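Side-chain contacts in nicotinate phosphoribosyltransferase (Porphyromonas gingivalis, PDB 2IM5), which probably catalyses the ATP-dependent joining of nicotinate to phosphoribosyl diphosphate, forming nicotinate ribonucleotide on the way to NAD: residues 8-11 with 12-16; 72-75 with 76-79. All coordinates share one frame; numbering follows the deposited sequence.

Contact 1 of 2, residues 8-11 with 12-16; sequences LDTD and LYKFT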
# COMPACT_ATOMS: atom_id res chain seq x y z
N LEU A 8 12.87 8.60 -2.63
CA LEU A 8 12.09 7.68 -3.45
C LEU A 8 11.96 6.31 -2.78
O LEU A 8 11.31 5.41 -3.31
CB LEU A 8 12.72 7.49 -4.83
CG LEU A 8 12.84 8.69 -5.76
CD1 LEU A 8 13.27 8.20 -7.14
CD2 LEU A 8 11.51 9.44 -5.84
N ASP A 9 12.57 6.15 -1.61
CA ASP A 9 12.48 4.88 -0.89
C ASP A 9 11.13 4.87 -0.16
O ASP A 9 11.04 5.12 1.04
CB ASP A 9 13.64 4.74 0.11
CG ASP A 9 13.71 3.36 0.75
OD1 ASP A 9 13.08 2.41 0.24
OD2 ASP A 9 14.40 3.22 1.78
N THR A 10 10.09 4.60 -0.94
CA THR A 10 8.72 4.56 -0.44
C THR A 10 7.88 3.84 -1.50
O THR A 10 8.40 3.46 -2.55
CB THR A 10 8.18 6.00 -0.23
OG1 THR A 10 6.87 5.96 0.34
CG2 THR A 10 8.12 6.75 -1.56
N ASP A 11 6.60 3.64 -1.21
CA ASP A 11 5.72 2.97 -2.16
C ASP A 11 5.16 3.90 -3.22
O ASP A 11 4.92 5.08 -2.97
CB ASP A 11 4.56 2.29 -1.43
CG ASP A 11 4.99 1.02 -0.73
OD1 ASP A 11 5.59 0.15 -1.40
OD2 ASP A 11 4.71 0.88 0.47
N LEU A 12 4.97 3.35 -4.42
CA LEU A 12 4.43 4.13 -5.53
C LEU A 12 3.12 4.82 -5.17
O LEU A 12 2.93 5.99 -5.47
CB LEU A 12 4.20 3.22 -6.73
CG LEU A 12 3.42 3.87 -7.88
CD1 LEU A 12 4.26 5.00 -8.49
CD2 LEU A 12 3.08 2.82 -8.94
N TYR A 13 2.23 4.10 -4.50
CA TYR A 13 0.93 4.67 -4.17
C TYR A 13 0.99 5.92 -3.31
O TYR A 13 0.04 6.70 -3.30
CB TYR A 13 0.02 3.60 -3.54
CG TYR A 13 0.28 3.27 -2.09
CD1 TYR A 13 -0.27 4.05 -1.07
CD2 TYR A 13 1.03 2.15 -1.73
CE1 TYR A 13 -0.08 3.73 0.27
CE2 TYR A 13 1.24 1.82 -0.39
CZ TYR A 13 0.68 2.61 0.61
OH TYR A 13 0.86 2.27 1.94
N LYS A 14 2.09 6.12 -2.59
CA LYS A 14 2.21 7.31 -1.76
C LYS A 14 2.29 8.54 -2.67
O LYS A 14 1.72 9.59 -2.37
CB LYS A 14 3.45 7.22 -0.86
CG LYS A 14 3.43 6.03 0.12
CD LYS A 14 2.65 6.32 1.42
CE LYS A 14 1.16 6.60 1.19
NZ LYS A 14 0.38 6.67 2.46
N PHE A 15 2.99 8.40 -3.80
CA PHE A 15 3.11 9.51 -4.75
C PHE A 15 1.86 9.70 -5.59
O PHE A 15 1.41 10.83 -5.81
CB PHE A 15 4.31 9.32 -5.68
CG PHE A 15 5.64 9.42 -5.00
CD1 PHE A 15 5.90 10.42 -4.08
CD2 PHE A 15 6.66 8.53 -5.31
CE1 PHE A 15 7.14 10.54 -3.47
CE2 PHE A 15 7.92 8.64 -4.71
CZ PHE A 15 8.15 9.65 -3.78
N THR A 16 1.27 8.61 -6.07
CA THR A 16 0.07 8.72 -6.90
C THR A 16 -1.11 9.26 -6.09
O THR A 16 -1.90 10.06 -6.60
CB THR A 16 -0.31 7.37 -7.56
OG1 THR A 16 -0.55 6.38 -6.55
CG2 THR A 16 0.81 6.90 -8.47
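Leu8 and Thr10 meet Phe15 through carbon alone. Methyl CD2 of Leu8 lies 3.8 Å from CE2 of Phe15, the two side chains crossing at about a right angle, and Thr10 CG2 comes within 3.7 Å of Phe15 CZ, so both methyls converge on the far end of the ring, each at a slant. Thr10 turns its hydroxyl the other way: with OG1 anti to the backbone N (chi1 -176°), OG1 rests 3.4 Å from CG of Lys14, a van der Waals contact with the start of that chain.

Around Tyr13 the packing mixes carbon and carboxylate. Asp11 runs alongside it in the same direction, its CB 3.5 Å from Tyr13 CE2, and its carboxylate plane is turned 16° from that of the Tyr13 ring; OD2 of Asp11 stands 3.7 Å from the same CE2. Lys14 CG sits over one face of the Tyr13 ring, near its rim. The polar ends are tied to other parts of the chain: Asp11 to Ser195 and Thr121, Tyr13 OH to Glu120, and Lys14 NZ to Glu120 and Glu214.

One backbone bond joins the segments: Lys14 N donates to Asp11 O at 3.0 Å, from above the carbonyl plane. Leu12 O then accepts from both Phe15 N and Thr16 N as the first turn winds up. An inverse gamma turn centred on Asp9, then two extended residues, Thr10 and Asp11, thus lead into helix 12-24, within the N-terminal domain of the NAPRTase family, with helices 120-134 and 197-203 packed against them.

Contact 2 of 2, residues 72-75 with 76-79; sequences RELP and YLPP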
# COMPACT_ATOMS: atom_id res chain seq x y z
N ARG A 72 10.76 10.16 -16.62
CA ARG A 72 10.74 9.12 -17.64
C ARG A 72 9.90 7.90 -17.32
O ARG A 72 9.21 7.39 -18.20
CB ARG A 72 12.18 8.67 -17.95
CG ARG A 72 13.02 9.77 -18.55
CD ARG A 72 14.46 9.37 -18.77
NE ARG A 72 15.23 10.49 -19.30
CZ ARG A 72 16.54 10.48 -19.53
NH1 ARG A 72 17.25 9.38 -19.27
NH2 ARG A 72 17.14 11.55 -20.02
N GLU A 73 9.94 7.45 -16.07
CA GLU A 73 9.21 6.25 -15.68
C GLU A 73 7.86 6.42 -15.01
O GLU A 73 7.08 5.47 -14.96
CB GLU A 73 10.11 5.40 -14.79
CG GLU A 73 11.36 4.93 -15.50
CD GLU A 73 11.05 4.21 -16.79
OE1 GLU A 73 10.27 3.23 -16.75
OE2 GLU A 73 11.58 4.62 -17.85
N LEU A 74 7.57 7.61 -14.48
CA LEU A 74 6.27 7.84 -13.83
C LEU A 74 5.64 9.07 -14.46
O LEU A 74 5.32 10.04 -13.76
CB LEU A 74 6.43 8.03 -12.32
CG LEU A 74 6.76 6.79 -11.47
CD1 LEU A 74 8.18 6.33 -11.75
CD2 LEU A 74 6.60 7.13 -9.99
N PRO A 75 5.43 9.03 -15.79
CA PRO A 75 4.83 10.14 -16.54
C PRO A 75 3.43 10.55 -16.10
O PRO A 75 3.01 11.67 -16.37
CB PRO A 75 4.88 9.65 -17.98
CG PRO A 75 4.70 8.17 -17.82
CD PRO A 75 5.61 7.86 -16.66
N TYR A 76 2.70 9.64 -15.45
CA TYR A 76 1.36 10.00 -14.99
C TYR A 76 1.44 11.04 -13.85
O TYR A 76 0.42 11.61 -13.46
CB TYR A 76 0.57 8.76 -14.56
CG TYR A 76 1.41 7.68 -13.94
CD1 TYR A 76 1.78 7.74 -12.60
CD2 TYR A 76 1.88 6.62 -14.71
CE1 TYR A 76 2.61 6.77 -12.04
CE2 TYR A 76 2.71 5.63 -14.16
CZ TYR A 76 3.07 5.72 -12.83
OH TYR A 76 3.91 4.78 -12.28
N LEU A 77 2.64 11.28 -13.33
CA LEU A 77 2.82 12.31 -12.30
C LEU A 77 3.21 13.54 -13.13
O LEU A 77 4.27 13.56 -13.77
CB LEU A 77 3.94 11.96 -11.33
CG LEU A 77 3.76 10.73 -10.44
CD1 LEU A 77 5.02 10.53 -9.58
CD2 LEU A 77 2.53 10.91 -9.55
N PRO A 78 2.35 14.56 -13.16
CA PRO A 78 2.59 15.79 -13.92
C PRO A 78 3.81 16.58 -13.45
O PRO A 78 4.29 16.40 -12.33
CB PRO A 78 1.29 16.60 -13.71
CG PRO A 78 0.29 15.58 -13.28
CD PRO A 78 1.09 14.66 -12.41
N PRO A 79 4.32 17.48 -14.31
CA PRO A 79 5.48 18.30 -13.99
C PRO A 79 5.31 19.11 -12.69
O PRO A 79 6.26 19.29 -11.94
CB PRO A 79 5.62 19.19 -15.22
CG PRO A 79 5.13 18.31 -16.32
CD PRO A 79 3.90 17.68 -15.71
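Tyr76 lays one face of its ring over the backbone of Leu74, with Leu74 CA 4.0 Å above the ring plane and displaced toward the rim; Pro75 N is on a face of the ring as well. The Leu74 side chain reaches the hydroxyl end: its CG is 3.6 Å from Tyr76 OH, while its CB approaches Tyr76 CE1 at 4.0 Å. A chi1 of 34° swings the ring back over the preceding residues.

Leu77 meets Leu74 from the other end of the turn. The two side chains lie next to each other and point the same way, bringing CD1 of Leu77 to 3.8 Å from CD2 of Leu74. The same Leu77 methyl also comes within 4.0 Å of Leu74 CB.

The backbone beneath is a type I beta turn from Leu74 to Leu77, with Pro75 and Tyr76 at its two central positions. It is closed by Leu77 N donating to Leu74 O, 3.0 Å long and fairly straight at 160°, although the donor stands above the carbonyl plane. Proline suits the first central position, and its nitrogen has no hydrogen to donate, so it cannot continue the helical bonding pattern.

The turn connects helix 64-73, which Leu74 leaves, to helix 79-87, whose N-cap position is held by Pro78. Inward, Leu74 and Tyr76 pack on Leu12 of helix 12-24 and on Val207 of the short strand 206-207, and Tyr76 and Leu77 rest against Tyr240 of helix 228-240.

How the contacts relate
Contact 1 comes first along the chain and contact 2 follows some 55 residues later, their centres about 13 Å apart. Both belong to the N-terminal family region, and they touch directly: Leu12 CD1 packs 3.5 Å from Leu74 CD2, and Thr16 CG2 lies 4.0 Å from Tyr76 CE1. The start of helix 12-24 is thus set against the turn between helices 64-73 and 79-87. Contact 1 is deeply buried, about 9 Å from the chain centre, whereas contact 2, at about 19 Å, is partly exposed. Together they join the N-terminal helices to parts of the later region, strand 206-207 and helices 197-203 and 228-240.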